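Local coordinates for protein ribokinase (Arabidopsis thaliana, PDB 6ILS) that phosphorylates D-ribose at O-5 using ATP and a divalent metal, giving D-ribose 5-phosphate, as a homodimeric PfkB-family ribokinase, at residues 165-170 with 190-195; 205-210 with 232-237; 209-214 with 222-227. All blocks are in the same frame, centred on the assembly; numbering follows the deposited sequence.

Overall arrangement
Followed from the N terminus, the chain first closes contact 1, where strand 164-170 meets helix 190-197 after a loop that includes strand 185-187. Only then does helix 204-216 begin, and both later contacts start from it. Contact 3 (209-214 with 222-227) closes the shorter loop, onto strand 221-225; contact 2 (205-210 with 232-237) reaches one strand further, so contact 3 nests inside it, with Gln209 and Ala210 shared. Strands 164-170, 221-225 and 231-235 all belong to the large mixed sheet. Leu193 of helix 190-197 packs on Ile207, Ala210 and Cys214, joining contact 1 to the other two, and contact 3 ends at the bound ATP.

Contact 1 of 3, residues 165-170 with 190-195; sequences ILDVGG and ETELSR
Glu192 reaches across from helix 190-197 to Val168 and Gly169 at the C-terminal end of strand 164-170. It is the acidic end of an Asn-X-X-Glu sequence beginning at Asn189, a motif that in PfkB kinases is associated with magnesium and phosphate binding, and Asn189 OD1 accepts a hydrogen bond from Glu192 N. The side chain starts against Val168, with Glu192 CB 3.7 Å from Val168 CG1. Its CG, beside the backbone N (chi1 -67°), still touches that methyl group, and the extended chain then slides past the valine in the opposite direction. At the tip, Glu192 OE1 touches Val168 CB, whereas Glu192 OE2 sits 3.3 Å from Gly169 CA.

Water carries the polar part of the contact. One molecule bridges the two acids, 2.6 Å from Asp167 OD1 and 2.6 Å from Glu192 OE1. The carboxylates themselves stay 4.5 Å apart, measured from Asp167 OD1 to Glu192 OE1, and a salt bridge from Lys225 NZ to Asp167 OD1 would ease the clustering of negative charge. The same Asp167 oxygen closes an Asx turn by accepting from Gly169 N at 2.9 Å, the donor standing well above the carboxylate plane. One turn further along the helix, the Arg195 guanidinium, salt-bridged through NH1 to Asp172, places NH2 2.9 Å from a second water, which also binds Val168 O.

Contact 2 of 3, residues 205-210 with 232-237; sequences EQISQA and ALFIQG
The ring of Phe234 projects from strand 231-235 to helix 204-216 and meets Ser208 at its edge: Ser208 OG lies near the ring plane, 3.6 Å from Phe234 CE2. Ile207 comes in obliquely, its CG2 4.1 Å from Phe234 CZ, and the two side chains cross at about a right angle. The far end of the ring is thus touched by a hydroxyl and by a methyl branch from consecutive residues of the helix. The serine hydroxyl is also satisfied within its own helix: with chi1 at -55°, OG sits beside the backbone N of Ser208 and hydrogen-bonds to Phe204 O one turn earlier.

This is helix-on-sheet packing in the α/β core of the ribokinase fold, near the edge where the large sheet turns antiparallel. Strand 231-235 pairs with strand 221-225, Phe234 being backbone-bonded to Val222, and the CB of Phe234 points to the helix, while the neighbouring Leu233 and Ile235 touch helix 275-289 on the other side of the sheet. Pro240 and Val224 also touch the Phe234 side chain. Beyond its contact with Phe234, Ile207 packs on Leu193 of helix 190-197 and on Leu226, next to the nucleotide-binding turn.

Contact 3 of 3, residues 209-214 with 222-227; sequences QAVAKC and VLVKLG. With ATP (adenosine-5'-triphosphate), chain E.
Val211 and Val222 have the nearest CA atoms, 7.0 Å apart, where helix 209-214 runs roughly antiparallel to strand 222-225, the short axes 10.2 Å apart at 145°. The two belong to a β-α-β crossover that leaves strand 185-187, passes through helices 190-197 and 204-216, and returns in the parallel neighbouring strand 221-225. The side chains meet through carbon atoms alone. Val211 serves both inward-facing valines of the strand, one with each branch. Its CG1, anti to the backbone N (chi1 167°), lies 4.1 Å from Val222 CG2 as the two side chains slide past each other, whereas Val211 CG2 meets Val224 CG2 at 3.9 Å. One turn on, Cys214 CB comes within 3.9 Å of Val222 CG2, so that this single methyl group is shared by Val211 and Cys214. Phe234 of the adjacent strand adds to the same layer.

Past the valines the strand delivers its C-terminal end to the nucleotide. Lys225 leaves the other side of the strand and bends along the triphosphate, its CE 3.5 Å from ATP O1G, while its NZ, salt-bridged to Asp167, also hydrogen-bonds to Ser187 O and Thr262 OG1. The chain then turns at Gly227, which has a positive phi and grips ATP at two points through its backbone. Gly227 N donates to the β-phosphate oxygen O1B at 3.0 Å along a bent path (131°), and the ribose hydroxyl O2' of ATP donates to Gly227 O at 2.9 Å.

Contact 1 of 3, residues 165-170 with 190-195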
loop_
_atom_site.group_PDB
_atom_site.type_symbol
_atom_site.label_atom_id
_atom_site.label_comp_id
_atom_site.label_asym_id
_atom_site.label_seq_id
_atom_site.Cartn_x
_atom_site.Cartn_y
_atom_site.Cartn_z
ATOM N N ILE B 165 6.582 26.917 -13.469
ATOM C CA ILE B 165 7.100 25.773 -14.204
ATOM C C ILE B 165 6.107 24.629 -14.174
ATOM O O ILE B 165 5.638 24.226 -13.103
ATOM C CB ILE B 165 8.470 25.284 -13.605
ATOM C CG1 ILE B 165 9.479 26.434 -13.602
ATOM C CG2 ILE B 165 8.970 24.066 -14.374
ATOM C CD1 ILE B 165 10.843 26.073 -13.007
ATOM N N LEU B 166 5.782 24.106 -15.348
ATOM C CA LEU B 166 4.924 22.954 -15.457
ATOM C C LEU B 166 5.721 21.754 -15.937
ATOM O O LEU B 166 6.204 21.706 -17.076
ATOM C CB LEU B 166 3.740 23.233 -16.404
ATOM C CG LEU B 166 2.875 22.023 -16.735
ATOM C CD1 LEU B 166 2.092 21.513 -15.506
ATOM C CD2 LEU B 166 1.895 22.362 -17.886
ATOM N N ASP B 167 5.871 20.790 -15.037
ATOM C CA ASP B 167 6.473 19.509 -15.352
ATOM C C ASP B 167 5.384 18.718 -16.036
ATOM O O ASP B 167 4.237 18.715 -15.574
ATOM C CB ASP B 167 6.995 18.843 -14.064
ATOM C CG ASP B 167 7.394 17.390 -14.251
ATOM O OD1 ASP B 167 7.642 16.955 -15.389
ATOM O OD2 ASP B 167 7.451 16.664 -13.227
ATOM N N VAL B 168 5.718 18.078 -17.149
ATOM C CA VAL B 168 4.699 17.425 -17.963
ATOM C C VAL B 168 4.458 16.027 -17.429
ATOM O O VAL B 168 3.497 15.357 -17.804
ATOM C CB VAL B 168 5.105 17.415 -19.464
ATOM C CG1 VAL B 168 4.039 16.759 -20.320
ATOM C CG2 VAL B 168 5.291 18.826 -19.927
ATOM N N GLY B 169 5.309 15.598 -16.500
ATOM C CA GLY B 169 5.155 14.290 -15.893
ATOM C C GLY B 169 3.799 14.123 -15.226
ATOM O O GLY B 169 3.278 15.056 -14.604
ATOM N N GLY B 170 3.238 12.928 -15.366
ATOM C CA GLY B 170 1.938 12.600 -14.809
ATOM C C GLY B 170 1.031 12.019 -15.884
ATOM O O GLY B 170 1.416 11.104 -16.611
ATOM N N GLU B 190 11.707 13.595 -23.399
ATOM C CA GLU B 190 11.618 13.314 -24.833
ATOM C C GLU B 190 10.264 12.741 -25.232
ATOM O O GLU B 190 9.660 13.165 -26.218
ATOM C CB GLU B 190 12.717 12.335 -25.250
ATOM C CG GLU B 190 14.118 12.887 -25.081
ATOM C CD GLU B 190 15.199 11.892 -25.466
ATOM O OE1 GLU B 190 15.359 11.616 -26.678
ATOM O OE2 GLU B 190 15.884 11.386 -24.551
ATOM N N THR B 191 9.798 11.767 -24.467
ATOM C CA THR B 191 8.543 11.093 -24.783
ATOM C C THR B 191 7.339 12.017 -24.577
ATOM O O THR B 191 6.414 12.040 -25.389
ATOM C CB THR B 191 8.396 9.836 -23.945
ATOM O OG1 THR B 191 9.540 9.003 -24.169
ATOM C CG2 THR B 191 7.125 9.074 -24.322
ATOM N N GLU B 192 7.362 12.800 -23.503
ATOM C CA GLU B 192 6.290 13.751 -23.235
ATOM C C GLU B 192 6.257 14.847 -24.281
ATOM O O GLU B 192 5.184 15.310 -24.672
ATOM C CB GLU B 192 6.446 14.355 -21.837
ATOM C CG GLU B 192 6.230 13.314 -20.754
ATOM C CD GLU B 192 6.828 13.686 -19.407
ATOM O OE1 GLU B 192 7.488 14.746 -19.287
ATOM O OE2 GLU B 192 6.620 12.892 -18.466
ATOM N N LEU B 193 7.432 15.263 -24.745
ATOM C CA LEU B 193 7.504 16.313 -25.751
ATOM C C LEU B 193 6.943 15.811 -27.078
ATOM O O LEU B 193 6.259 16.543 -27.779
ATOM C CB LEU B 193 8.945 16.788 -25.937
ATOM C CG LEU B 193 9.211 17.831 -27.026
ATOM C CD1 LEU B 193 8.522 19.152 -26.742
ATOM C CD2 LEU B 193 10.733 18.020 -27.160
ATOM N N SER B 194 7.249 14.559 -27.407
ATOM C CA SER B 194 6.734 13.928 -28.621
ATOM C C SER B 194 5.226 13.702 -28.554
ATOM O O SER B 194 4.511 13.961 -29.522
ATOM C CB SER B 194 7.436 12.594 -28.866
ATOM O OG SER B 194 6.843 11.905 -29.953
ATOM N N ARG B 195 4.748 13.198 -27.416
ATOM C CA ARG B 195 3.315 12.986 -27.228
ATOM C C ARG B 195 2.545 14.296 -27.358
ATOM O O ARG B 195 1.550 14.365 -28.083
ATOM C CB ARG B 195 3.030 12.355 -25.867
ATOM C CG ARG B 195 1.558 12.076 -25.627
ATOM C CD ARG B 195 1.262 11.982 -24.144
ATOM N NE ARG B 195 2.269 11.187 -23.453
ATOM C CZ ARG B 195 2.832 11.527 -22.296
ATOM N NH1 ARG B 195 3.745 10.732 -21.756
ATOM N NH2 ARG B 195 2.486 12.659 -21.681
HETATM O O HOH W 1 8.681 15.304 -17.035
HETATM O O HOH W 2 3.080 12.849 -18.876
HETATM O O HOH W 3 4.762 10.911 -16.415
#

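Contact 2 of 3, residues 205-210 with 232-237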
loop_
_atom_site.group_PDB
_atom_site.type_symbol
_atom_site.label_atom_id
_atom_site.label_comp_id
_atom_site.label_asym_id
_atom_site.label_seq_id
_atom_site.Cartn_x
_atom_site.Cartn_y
_atom_site.Cartn_z
ATOM N N GLU B 205 17.744 17.863 -33.811
ATOM C CA GLU B 205 17.005 18.661 -34.782
ATOM C C GLU B 205 15.501 18.479 -34.580
ATOM O O GLU B 205 14.760 19.450 -34.526
ATOM C CB GLU B 205 17.387 18.284 -36.212
ATOM C CG GLU B 205 16.579 19.018 -37.267
ATOM C CD GLU B 205 16.871 20.512 -37.304
ATOM O OE1 GLU B 205 17.940 20.934 -36.797
ATOM O OE2 GLU B 205 16.028 21.265 -37.843
ATOM N N GLN B 206 15.066 17.226 -34.479
ATOM C CA GLN B 206 13.655 16.915 -34.229
ATOM C C GLN B 206 13.159 17.540 -32.923
ATOM O O GLN B 206 12.074 18.123 -32.866
ATOM C CB GLN B 206 13.443 15.398 -34.201
ATOM C CG GLN B 206 13.484 14.762 -35.589
ATOM C CD GLN B 206 13.332 13.252 -35.567
ATOM O OE1 GLN B 206 13.534 12.601 -34.542
ATOM N NE2 GLN B 206 12.979 12.685 -36.718
ATOM N N ILE B 207 13.968 17.427 -31.879
ATOM C CA ILE B 207 13.604 18.013 -30.585
ATOM C C ILE B 207 13.444 19.521 -30.718
ATOM O O ILE B 207 12.482 20.088 -30.238
ATOM C CB ILE B 207 14.648 17.668 -29.507
ATOM C CG1 ILE B 207 14.581 16.168 -29.189
ATOM C CG2 ILE B 207 14.451 18.517 -28.266
ATOM C CD1 ILE B 207 15.754 15.644 -28.363
ATOM N N SER B 208 14.377 20.171 -31.405
ATOM C CA SER B 208 14.304 21.617 -31.596
ATOM C C SER B 208 13.046 22.039 -32.342
ATOM O O SER B 208 12.463 23.088 -32.057
ATOM C CB SER B 208 15.546 22.112 -32.353
ATOM O OG SER B 208 16.718 21.697 -31.670
ATOM N N GLN B 209 12.630 21.218 -33.297
ATOM C CA GLN B 209 11.420 21.513 -34.048
ATOM C C GLN B 209 10.170 21.177 -33.231
ATOM O O GLN B 209 9.136 21.838 -33.365
ATOM C CB GLN B 209 11.426 20.758 -35.379
ATOM C CG GLN B 209 12.437 21.335 -36.368
ATOM C CD GLN B 209 12.485 22.858 -36.321
ATOM O OE1 GLN B 209 11.547 23.539 -36.739
ATOM N NE2 GLN B 209 13.581 23.399 -35.793
ATOM N N ALA B 210 10.260 20.159 -32.380
ATOM C CA ALA B 210 9.149 19.884 -31.475
ATOM C C ALA B 210 8.986 21.067 -30.516
ATOM O O ALA B 210 7.861 21.475 -30.213
ATOM C CB ALA B 210 9.372 18.580 -30.719
ATOM N N ALA B 232 18.345 20.264 -22.073
ATOM C CA ALA B 232 18.556 21.492 -22.823
ATOM C C ALA B 232 17.472 22.495 -22.474
ATOM O O ALA B 232 16.337 22.109 -22.186
ATOM C CB ALA B 232 18.592 21.217 -24.335
ATOM N N LEU B 233 17.845 23.768 -22.460
ATOM C CA LEU B 233 16.929 24.853 -22.181
ATOM C C LEU B 233 16.758 25.688 -23.440
ATOM O O LEU B 233 17.716 26.312 -23.920
ATOM C CB LEU B 233 17.424 25.734 -21.041
ATOM C CG LEU B 233 16.530 26.929 -20.679
ATOM C CD1 LEU B 233 15.174 26.471 -20.132
ATOM C CD2 LEU B 233 17.224 27.837 -19.686
ATOM N N PHE B 234 15.544 25.668 -23.980
ATOM C CA PHE B 234 15.201 26.497 -25.137
ATOM C C PHE B 234 14.441 27.721 -24.682
ATOM O O PHE B 234 13.443 27.610 -23.971
ATOM C CB PHE B 234 14.339 25.731 -26.145
ATOM C CG PHE B 234 14.989 24.508 -26.721
ATOM C CD1 PHE B 234 15.035 23.316 -26.004
ATOM C CD2 PHE B 234 15.527 24.532 -27.994
ATOM C CE1 PHE B 234 15.616 22.189 -26.545
ATOM C CE2 PHE B 234 16.118 23.404 -28.535
ATOM C CZ PHE B 234 16.159 22.234 -27.814
ATOM N N ILE B 235 14.905 28.890 -25.097
ATOM C CA ILE B 235 14.201 30.141 -24.835
ATOM C C ILE B 235 13.906 30.797 -26.181
ATOM O O ILE B 235 14.802 30.930 -27.012
ATOM C CB ILE B 235 15.029 31.072 -23.959
ATOM C CG1 ILE B 235 15.363 30.384 -22.627
ATOM C CG2 ILE B 235 14.298 32.386 -23.733
ATOM C CD1 ILE B 235 16.253 31.200 -21.736
ATOM N N GLN B 236 12.659 31.178 -26.412
ATOM C CA GLN B 236 12.290 31.733 -27.712
ATOM C C GLN B 236 13.116 32.967 -28.060
ATOM O O GLN B 236 13.244 33.894 -27.258
ATOM C CB GLN B 236 10.804 32.074 -27.750
ATOM C CG GLN B 236 10.317 32.390 -29.144
ATOM C CD GLN B 236 8.825 32.375 -29.227
ATOM O OE1 GLN B 236 8.143 32.660 -28.246
ATOM N NE2 GLN B 236 8.298 32.026 -30.397
ATOM N N GLY B 237 13.703 32.958 -29.254
ATOM C CA GLY B 237 14.517 34.071 -29.720
ATOM C C GLY B 237 15.979 33.971 -29.322
ATOM O O GLY B 237 16.788 34.851 -29.631
#

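Contact 3 of 3, residues 209-214 with 222-227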
loop_
_atom_site.group_PDB
_atom_site.type_symbol
_atom_site.label_atom_id
_atom_site.label_comp_id
_atom_site.label_asym_id
_atom_site.label_seq_id
_atom_site.Cartn_x
_atom_site.Cartn_y
_atom_site.Cartn_z
ATOM N N GLN B 209 12.630 21.218 -33.297
ATOM C CA GLN B 209 11.420 21.513 -34.048
ATOM C C GLN B 209 10.170 21.177 -33.231
ATOM O O GLN B 209 9.136 21.838 -33.365
ATOM C CB GLN B 209 11.426 20.758 -35.379
ATOM C CG GLN B 209 12.437 21.335 -36.368
ATOM C CD GLN B 209 12.485 22.858 -36.321
ATOM O OE1 GLN B 209 11.547 23.539 -36.739
ATOM N NE2 GLN B 209 13.581 23.399 -35.793
ATOM N N ALA B 210 10.260 20.159 -32.380
ATOM C CA ALA B 210 9.149 19.884 -31.475
ATOM C C ALA B 210 8.986 21.067 -30.516
ATOM O O ALA B 210 7.861 21.475 -30.213
ATOM C CB ALA B 210 9.372 18.580 -30.719
ATOM N N VAL B 211 10.115 21.636 -30.077
ATOM C CA VAL B 211 10.118 22.801 -29.196
ATOM C C VAL B 211 9.588 24.053 -29.897
ATOM O O VAL B 211 8.874 24.865 -29.296
ATOM C CB VAL B 211 11.551 23.083 -28.634
ATOM C CG1 VAL B 211 11.621 24.462 -27.991
ATOM C CG2 VAL B 211 11.972 21.972 -27.636
ATOM N N ALA B 212 9.941 24.221 -31.169
ATOM C CA ALA B 212 9.385 25.317 -31.965
ATOM C C ALA B 212 7.848 25.224 -31.977
ATOM O O ALA B 212 7.162 26.237 -31.864
ATOM C CB ALA B 212 9.951 25.292 -33.392
ATOM N N LYS B 213 7.323 24.007 -32.103
ATOM C CA LYS B 213 5.884 23.778 -31.958
ATOM C C LYS B 213 5.389 24.251 -30.589
ATOM O O LYS B 213 4.327 24.859 -30.494
ATOM C CB LYS B 213 5.545 22.304 -32.143
ATOM N N CYS B 214 6.166 23.985 -29.533
ATOM C CA CYS B 214 5.806 24.472 -28.201
ATOM C C CYS B 214 5.787 25.993 -28.150
ATOM O O CYS B 214 4.944 26.576 -27.489
ATOM C CB CYS B 214 6.762 23.928 -27.118
ATOM S SG CYS B 214 6.659 22.179 -26.915
ATOM N N VAL B 222 11.304 26.215 -22.730
ATOM C CA VAL B 222 11.105 24.790 -22.607
ATOM C C VAL B 222 12.400 24.169 -22.067
ATOM O O VAL B 222 13.472 24.349 -22.637
ATOM C CB VAL B 222 10.705 24.147 -23.943
ATOM C CG1 VAL B 222 10.409 22.660 -23.763
ATOM C CG2 VAL B 222 9.472 24.888 -24.550
ATOM N N LEU B 223 12.266 23.471 -20.947
ATOM C CA LEU B 223 13.367 22.765 -20.281
ATOM C C LEU B 223 13.232 21.281 -20.594
ATOM O O LEU B 223 12.456 20.574 -19.957
ATOM C CB LEU B 223 13.304 23.029 -18.758
ATOM C CG LEU B 223 14.330 22.312 -17.873
ATOM C CD1 LEU B 223 15.711 22.840 -18.222
ATOM C CD2 LEU B 223 14.012 22.563 -16.392
ATOM N N VAL B 224 13.934 20.800 -21.608
ATOM C CA VAL B 224 13.758 19.422 -22.025
ATOM C C VAL B 224 14.727 18.465 -21.327
ATOM O O VAL B 224 15.940 18.669 -21.362
ATOM C CB VAL B 224 13.931 19.269 -23.552
ATOM C CG1 VAL B 224 13.536 17.869 -23.976
ATOM C CG2 VAL B 224 13.091 20.307 -24.289
ATOM N N LYS B 225 14.173 17.436 -20.686
ATOM C CA LYS B 225 14.972 16.402 -20.035
ATOM C C LYS B 225 15.252 15.274 -21.024
ATOM O O LYS B 225 14.333 14.721 -21.625
ATOM C CB LYS B 225 14.245 15.889 -18.781
ATOM C CG LYS B 225 14.067 16.990 -17.723
ATOM C CD LYS B 225 12.997 16.677 -16.648
ATOM C CE LYS B 225 11.587 16.765 -17.241
ATOM N NZ LYS B 225 10.572 17.302 -16.260
ATOM N N LEU B 226 16.528 14.935 -21.195
ATOM C CA LEU B 226 16.923 14.021 -22.258
ATOM C C LEU B 226 17.576 12.738 -21.734
ATOM O O LEU B 226 18.356 12.101 -22.446
ATOM C CB LEU B 226 17.871 14.730 -23.219
ATOM C CG LEU B 226 17.328 16.015 -23.829
ATOM C CD1 LEU B 226 18.416 16.798 -24.527
ATOM C CD2 LEU B 226 16.202 15.689 -24.781
ATOM N N GLY B 227 17.248 12.365 -20.501
ATOM C CA GLY B 227 17.745 11.133 -19.911
ATOM C C GLY B 227 19.262 11.083 -19.897
ATOM O O GLY B 227 19.901 12.018 -19.448
HETATM P PG ATP E . 11.845 12.173 -16.461
HETATM O O1G ATP E . 11.008 13.400 -16.429
HETATM O O2G ATP E . 11.883 11.513 -15.091
HETATM O O3G ATP E . 11.290 11.161 -17.415
HETATM P PB ATP E . 14.230 11.801 -17.902
HETATM O O1B ATP E . 15.483 12.535 -18.103
HETATM O O2B ATP E . 13.622 11.628 -19.217
HETATM O O3B ATP E . 13.301 12.645 -16.940
HETATM P PA ATP E . 15.596 9.593 -16.592
HETATM O O1A ATP E . 16.394 8.869 -17.671
HETATM O O2A ATP E . 15.101 8.602 -15.569
HETATM O O3A ATP E . 14.356 10.329 -17.249
HETATM O "O5'" ATP E . 16.530 10.621 -15.871
HETATM C "C5'" ATP E . 16.004 11.504 -14.900
HETATM C "C4'" ATP E . 17.139 12.556 -14.546
HETATM O "O4'" ATP E . 18.404 11.799 -14.086
HETATM C "C3'" ATP E . 17.461 13.186 -15.594
HETATM O "O3'" ATP E . 17.759 14.558 -15.276
HETATM C "C2'" ATP E . 18.839 12.473 -16.182
HETATM O "O2'" ATP E . 19.521 13.468 -16.998
HETATM C "C1'" ATP E . 19.484 12.078 -15.163
HETATM N N9 ATP E . 20.105 10.765 -15.424
HETATM C C8 ATP E . 19.767 9.556 -15.961
HETATM N N7 ATP E . 20.863 8.754 -15.893
HETATM C C5 ATP E . 21.877 9.467 -15.302
HETATM C C6 ATP E . 23.193 9.129 -14.994
HETATM N N6 ATP E . 23.862 7.880 -15.231
HETATM N N1 ATP E . 23.984 10.032 -14.416
HETATM C C2 ATP E . 23.504 11.288 -14.110
HETATM N N3 ATP E . 22.223 11.629 -14.401
HETATM C C4 ATP E . 21.410 10.707 -15.006
#